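Salicylate 5-hydroxylase, large oxygenase component (Ralstonia sp., PDB 7C8Z) catalyses, as the oxygenase component of a multicomponent system, the 5-hydroxylation of salicylate to gentisate, using a [2Fe-2S] cluster and a mononuclear iron. Local coordinates at residues F359-E362 against D363-E366; M432-Y435 against W436-M440. All coordinates share one frame; numbering follows the deposited sequence.

Contact 1. Residues F359-E362 against D363-E366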
ATOM      1  N   PHE A 359      30.032 -11.417  -4.917  1.00 46.97           N
ATOM      2  CA  PHE A 359      31.026 -11.474  -5.981  1.00 50.52           C
ATOM      3  C   PHE A 359      32.086 -12.518  -5.668  1.00 50.03           C
ATOM      4  O   PHE A 359      32.246 -12.955  -4.527  1.00 46.08           O
ATOM      5  CB  PHE A 359      31.693 -10.107  -6.212  1.00 39.40           C
ATOM      6  CG  PHE A 359      32.402  -9.557  -5.002  1.00 47.59           C
ATOM      7  CD1 PHE A 359      31.702  -8.866  -4.024  1.00 50.62           C
ATOM      8  CD2 PHE A 359      33.772  -9.712  -4.853  1.00 44.43           C
ATOM      9  CE1 PHE A 359      32.352  -8.351  -2.920  1.00 41.77           C
ATOM     10  CE2 PHE A 359      34.428  -9.200  -3.749  1.00 38.21           C
ATOM     11  CZ  PHE A 359      33.716  -8.517  -2.785  1.00 47.37           C
ATOM     12  N   GLY A 360      32.799 -12.922  -6.716  1.00 44.65           N
ATOM     13  CA  GLY A 360      33.960 -13.780  -6.608  1.00 41.02           C
ATOM     14  C   GLY A 360      35.144 -13.132  -7.293  1.00 52.88           C
ATOM     15  O   GLY A 360      35.081 -11.949  -7.642  1.00 45.69           O
ATOM     16  N   PHE A 361      36.226 -13.877  -7.489  1.00 67.35           N
ATOM     17  CA  PHE A 361      37.430 -13.353  -8.114  1.00 53.05           C
ATOM     18  C   PHE A 361      37.630 -13.993  -9.480  1.00 57.05           C
ATOM     19  O   PHE A 361      37.120 -15.081  -9.762  1.00 55.06           O
ATOM     20  CB  PHE A 361      38.656 -13.598  -7.228  1.00 45.11           C
ATOM     21  CG  PHE A 361      38.461 -13.172  -5.804  1.00 42.65           C
ATOM     22  CD1 PHE A 361      38.627 -11.847  -5.434  1.00 37.60           C
ATOM     23  CD2 PHE A 361      38.093 -14.093  -4.838  1.00 44.79           C
ATOM     24  CE1 PHE A 361      38.438 -11.449  -4.133  1.00 41.16           C
ATOM     25  CE2 PHE A 361      37.905 -13.702  -3.530  1.00 57.76           C
ATOM     26  CZ  PHE A 361      38.077 -12.377  -3.176  1.00 54.65           C
ATOM     27  N   GLU A 362      38.378 -13.291 -10.335  1.00 67.97           N
ATOM     28  CA  GLU A 362      38.583 -13.770 -11.698  1.00 75.63           C
ATOM     29  C   GLU A 362      39.316 -15.106 -11.732  1.00 65.19           C
ATOM     30  O   GLU A 362      39.044 -15.933 -12.609  1.00 57.99           O
ATOM     31  CB  GLU A 362      39.326 -12.717 -12.526  1.00 88.24           C
ATOM     32  CG  GLU A 362      38.904 -12.676 -13.999  1.00 94.54           C
ATOM     33  CD  GLU A 362      37.609 -11.904 -14.229  1.00 99.11           C
ATOM     34  OE1 GLU A 362      36.541 -12.546 -14.342  1.00 97.01           O
ATOM     35  OE2 GLU A 362      37.660 -10.657 -14.304  1.00 97.75           O
ATOM     36  N   ASP A 363      40.259 -15.331 -10.812  1.00 65.65           N
ATOM     37  CA  ASP A 363      41.008 -16.585 -10.804  1.00 70.10           C
ATOM     38  C   ASP A 363      40.195 -17.763 -10.291  1.00 72.77           C
ATOM     39  O   ASP A 363      40.749 -18.863 -10.151  1.00 80.65           O
ATOM     40  CB  ASP A 363      42.292 -16.447  -9.983  1.00 66.32           C
ATOM     41  CG  ASP A 363      42.059 -15.853  -8.608  1.00 78.53           C
ATOM     42  OD1 ASP A 363      41.202 -16.372  -7.861  1.00 83.85           O
ATOM     43  OD2 ASP A 363      42.756 -14.872  -8.269  1.00 79.99           O
ATOM     44  N   ASP A 364      38.913 -17.569 -10.000  1.00 68.63           N
ATOM     45  CA  ASP A 364      38.099 -18.656  -9.491  1.00 64.02           C
ATOM     46  C   ASP A 364      37.736 -19.589 -10.622  1.00 51.63           C
ATOM     47  O   ASP A 364      37.214 -19.168 -11.659  1.00 46.63           O
ATOM     48  CB  ASP A 364      36.823 -18.154  -8.824  1.00 62.87           C
ATOM     49  CG  ASP A 364      37.074 -17.602  -7.446  1.00 63.80           C
ATOM     50  OD1 ASP A 364      37.923 -18.167  -6.723  1.00 73.28           O
ATOM     51  OD2 ASP A 364      36.433 -16.596  -7.092  1.00 56.40           O
ATOM     52  N   ASN A 365      37.977 -20.861 -10.401  1.00 59.91           N
ATOM     53  CA  ASN A 365      37.488 -21.842 -11.341  1.00 56.67           C
ATOM     54  C   ASN A 365      35.998 -22.045 -11.130  1.00 62.29           C
ATOM     55  O   ASN A 365      35.286 -21.289 -10.462  1.00 57.13           O
ATOM     56  CB  ASN A 365      38.245 -23.162 -11.221  1.00 63.79           C
ATOM     57  CG  ASN A 365      38.296 -23.691  -9.800  1.00 68.55           C
ATOM     58  OD1 ASN A 365      37.464 -23.367  -8.949  1.00 69.17           O
ATOM     59  ND2 ASN A 365      39.310 -24.501  -9.531  1.00 77.46           N
ATOM     60  N   GLU A 366      35.556 -23.132 -11.720  1.00 67.02           N
ATOM     61  CA  GLU A 366      34.177 -23.568 -11.790  1.00 68.41           C
ATOM     62  C   GLU A 366      33.757 -24.264 -10.494  1.00 63.86           C
ATOM     63  O   GLU A 366      32.634 -24.030 -10.004  1.00 63.76           O
ATOM     64  CB  GLU A 366      34.154 -24.394 -13.085  1.00 75.41           C
ATOM     65  CG  GLU A 366      33.638 -23.664 -14.325  1.00 88.01           C
ATOM     66  CD  GLU A 366      32.926 -24.537 -15.373  1.00 97.04           C
ATOM     67  OE1 GLU A 366      31.894 -25.223 -15.165  1.00109.33           O
ATOM     68  OE2 GLU A 366      33.433 -24.311 -16.519  1.00 98.60           O
TER
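Asp364 reaches back to the backbone of Phe361 with both its main chain and its carboxylate, and the two bonds it makes there define the firm half of this turn. Its OD2 accepts the amide N of Phe361 at 2.8 Å, a nearly straight bond (N-H...O 164°), although the N-H arrives from above the carboxylate plane, 36° out of it. In the reverse sense the N of Asp364 donates to the carbonyl O of Phe361 at 3.1 Å. With chi1 at -77°, CG of Asp364 sits beside its own backbone N, which sends OD2 over the turn toward the end of the strand. The same oxygen forms a salt bridge with Arg372 of helix 366-375, so one carboxylate atom serves both strand end and helix. The Phe361 ring turns away into buried surroundings, where Arg215 makes a cation-pi contact and Trp315 meets it edge-to-face.

The other side of the turn is looser. Glu362 and Asp363, at its two central positions, are exposed; Asp363 offers little more than OD1 at 3.8 Å from Phe361 CB. Just beyond, Asn365 is the N-cap of the following helix, its OD1 accepting the N of Trp368. At its heart is a type I beta turn from Phe361 to Asp364, which leads from strand 352-361, second in the catalytic-domain sheet, to helix 366-375.

Contact 2. Residues M432-Y435 against W436-M440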
ATOM      1  N   MET A 432      30.325   3.972  17.890  1.00 40.80           N
ATOM      2  CA  MET A 432      29.440   4.493  16.858  1.00 41.09           C
ATOM      3  C   MET A 432      28.626   5.659  17.390  1.00 42.45           C
ATOM      4  O   MET A 432      28.550   6.718  16.765  1.00 45.89           O
ATOM      5  CB  MET A 432      28.522   3.378  16.349  1.00 36.39           C
ATOM      6  CG  MET A 432      27.443   3.833  15.382  1.00 35.64           C
ATOM      7  SD  MET A 432      26.523   2.450  14.671  1.00 42.78           S
ATOM      8  CE  MET A 432      24.912   3.190  14.452  1.00 45.27           C
ATOM      9  N   TYR A 433      28.041   5.499  18.572  1.00 52.24           N
ATOM     10  CA  TYR A 433      27.175   6.557  19.072  1.00 54.84           C
ATOM     11  C   TYR A 433      27.943   7.694  19.736  1.00 52.04           C
ATOM     12  O   TYR A 433      27.422   8.809  19.799  1.00 57.90           O
ATOM     13  CB  TYR A 433      26.114   5.964  19.991  1.00 42.24           C
ATOM     14  CG  TYR A 433      25.016   5.364  19.155  1.00 41.67           C
ATOM     15  CD1 TYR A 433      24.053   6.173  18.561  1.00 52.25           C
ATOM     16  CD2 TYR A 433      24.972   3.999  18.904  1.00 42.05           C
ATOM     17  CE1 TYR A 433      23.056   5.639  17.770  1.00 48.01           C
ATOM     18  CE2 TYR A 433      23.976   3.452  18.115  1.00 43.07           C
ATOM     19  CZ  TYR A 433      23.022   4.277  17.550  1.00 51.03           C
ATOM     20  OH  TYR A 433      22.033   3.741  16.760  1.00 57.52           O
ATOM     21  N   ASP A 434      29.175   7.461  20.190  1.00 49.46           N
ATOM     22  CA  ASP A 434      30.060   8.581  20.501  1.00 58.09           C
ATOM     23  C   ASP A 434      30.245   9.469  19.272  1.00 63.87           C
ATOM     24  O   ASP A 434      30.026  10.692  19.322  1.00 60.45           O
ATOM     25  CB  ASP A 434      31.404   8.049  21.011  1.00 64.60           C
ATOM     26  CG  ASP A 434      32.422   9.149  21.260  1.00 68.45           C
ATOM     27  OD1 ASP A 434      32.338   9.819  22.310  1.00 64.58           O
ATOM     28  OD2 ASP A 434      33.317   9.336  20.407  1.00 70.53           O
ATOM     29  N   TYR A 435      30.627   8.855  18.148  1.00 62.67           N
ATOM     30  CA  TYR A 435      30.767   9.597  16.898  1.00 53.90           C
ATOM     31  C   TYR A 435      29.453  10.255  16.495  1.00 56.41           C
ATOM     32  O   TYR A 435      29.440  11.386  15.992  1.00 58.04           O
ATOM     33  CB  TYR A 435      31.258   8.658  15.794  1.00 45.67           C
ATOM     34  CG  TYR A 435      31.505   9.331  14.465  1.00 49.23           C
ATOM     35  CD1 TYR A 435      32.683  10.022  14.228  1.00 43.88           C
ATOM     36  CD2 TYR A 435      30.564   9.271  13.442  1.00 55.91           C
ATOM     37  CE1 TYR A 435      32.918  10.637  13.018  1.00 48.69           C
ATOM     38  CE2 TYR A 435      30.794   9.887  12.223  1.00 43.33           C
ATOM     39  CZ  TYR A 435      31.975  10.568  12.021  1.00 40.85           C
ATOM     40  OH  TYR A 435      32.230  11.190  10.821  1.00 47.57           O
ATOM     41  N   TRP A 436      28.338   9.553  16.705  1.00 56.82           N
ATOM     42  CA  TRP A 436      27.025  10.077  16.346  1.00 58.49           C
ATOM     43  C   TRP A 436      26.703  11.342  17.132  1.00 54.87           C
ATOM     44  O   TRP A 436      26.314  12.364  16.553  1.00 49.90           O
ATOM     45  CB  TRP A 436      25.965   9.004  16.593  1.00 50.00           C
ATOM     46  CG  TRP A 436      24.595   9.342  16.092  1.00 41.18           C
ATOM     47  CD1 TRP A 436      24.076   9.048  14.868  1.00 36.29           C
ATOM     48  CD2 TRP A 436      23.559  10.016  16.817  1.00 51.59           C
ATOM     49  NE1 TRP A 436      22.782   9.502  14.779  1.00 38.08           N
ATOM     50  CE2 TRP A 436      22.442  10.104  15.962  1.00 45.84           C
ATOM     51  CE3 TRP A 436      23.471  10.563  18.101  1.00 45.37           C
ATOM     52  CZ2 TRP A 436      21.250  10.713  16.349  1.00 47.13           C
ATOM     53  CZ3 TRP A 436      22.287  11.169  18.483  1.00 52.78           C
ATOM     54  CH2 TRP A 436      21.192  11.238  17.612  1.00 47.04           C
ATOM     55  N   ARG A 437      26.870  11.291  18.457  1.00 48.64           N
ATOM     56  CA  ARG A 437      26.627  12.469  19.280  1.00 52.44           C
ATOM     57  C   ARG A 437      27.511  13.623  18.848  1.00 55.77           C
ATOM     58  O   ARG A 437      27.045  14.766  18.751  1.00 52.97           O
ATOM     59  CB  ARG A 437      26.878  12.152  20.756  1.00 46.80           C
ATOM     60  CG  ARG A 437      25.999  11.070  21.345  1.00 52.93           C
ATOM     61  CD  ARG A 437      26.032  11.121  22.860  1.00 57.76           C
ATOM     62  NE  ARG A 437      25.497  12.382  23.366  1.00 64.11           N
ATOM     63  CZ  ARG A 437      25.577  12.775  24.632  1.00 52.53           C
ATOM     64  NH1 ARG A 437      26.170  12.005  25.532  1.00 50.13           N
ATOM     65  NH2 ARG A 437      25.058  13.939  24.999  1.00 52.38           N
ATOM     66  N   LYS A 438      28.783  13.340  18.550  1.00 55.45           N
ATOM     67  CA  LYS A 438      29.694  14.413  18.161  1.00 56.89           C
ATOM     68  C   LYS A 438      29.271  15.064  16.847  1.00 58.58           C
ATOM     69  O   LYS A 438      29.209  16.295  16.743  1.00 57.95           O
ATOM     70  CB  LYS A 438      31.120  13.871  18.080  1.00 50.01           C
ATOM     71  CG  LYS A 438      31.690  13.568  19.448  1.00 49.09           C
ATOM     72  CD  LYS A 438      33.036  12.882  19.380  1.00 60.65           C
ATOM     73  CE  LYS A 438      33.534  12.569  20.783  1.00 56.57           C
ATOM     74  NZ  LYS A 438      34.780  11.765  20.764  1.00 66.26           N
ATOM     75  N   VAL A 439      28.945  14.253  15.839  1.00 51.89           N
ATOM     76  CA  VAL A 439      28.615  14.811  14.530  1.00 50.33           C
ATOM     77  C   VAL A 439      27.250  15.489  14.559  1.00 57.51           C
ATOM     78  O   VAL A 439      27.010  16.456  13.825  1.00 56.08           O
ATOM     79  CB  VAL A 439      28.693  13.722  13.443  1.00 48.11           C
ATOM     80  CG1 VAL A 439      28.241  14.269  12.099  1.00 37.49           C
ATOM     81  CG2 VAL A 439      30.114  13.184  13.338  1.00 40.24           C
ATOM     82  N   MET A 440      26.348  15.029  15.421  1.00 61.29           N
ATOM     83  CA  MET A 440      24.983  15.530  15.437  1.00 60.61           C
ATOM     84  C   MET A 440      24.738  16.543  16.545  1.00 56.65           C
ATOM     85  O   MET A 440      23.641  17.108  16.618  1.00 54.19           O
ATOM     86  CB  MET A 440      24.001  14.362  15.579  1.00 47.32           C
ATOM     87  CG  MET A 440      24.119  13.326  14.479  1.00 48.40           C
ATOM     88  SD  MET A 440      23.120  13.761  13.045  1.00 49.60           S
ATOM     89  CE  MET A 440      21.471  13.556  13.720  1.00 40.57           C
TER
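Tyr435 and Val439, one helical turn apart, make a CH-pi contact: CG2 of Val439 lies over one face of the tyrosine ring, 3.6 Å from its centroid and 18° off the normal. The methyl is shifted toward the rim, with CZ of Tyr435 3.5 Å from it. Tyr433 and Trp436 pair less regularly. Their planes stand 55° apart, and CD1 of Tyr433 approaches CB of Trp436 at 3.9 Å.

Charge enters through Asp434 and Lys438. The lysine chain is extended beyond CG and brings NZ to 2.9 Å from Asp434 OD2, on the syn lone pair, forming an i to i+4 salt bridge on the more exposed flank.

Backbone bonds of the same spacing run from the N atoms of Trp436 to Val439 back to the O atoms of Met432 to Tyr435.

The polar ends of the buried rings bond outward, Tyr433 OH to Glu236, Tyr435 OH to His67 and Arg272, and Trp436 NE1 to Glu58. The chemistry is consistent with an amphipathic helix end whose aromatic residues combine apolar packing with hydrogen bonds to neighbouring elements, away from its charged pair.

Overall arrangement
The contacts lie on opposite sides of the chain's centre, about 39 Å apart between centres and about 21 Å at their nearest atoms. Both belong to the catalytic domain and are partly buried, but contact 2 is nearer the core: its centre is about 18 Å from the chain centre, against about 24 Å, and four of its eight touching residues are buried, against two of five. Contact 1 is the turn leading from strand 352-361 toward helix 366-375; it relies on a carboxylate bonded to backbone, whose salt bridge goes to Arg372 outside its segments. Contact 2 stays within helix 427-440, adding ring packing and an internal salt bridge to regular helical bonds. Neither lies at an annotated iron site.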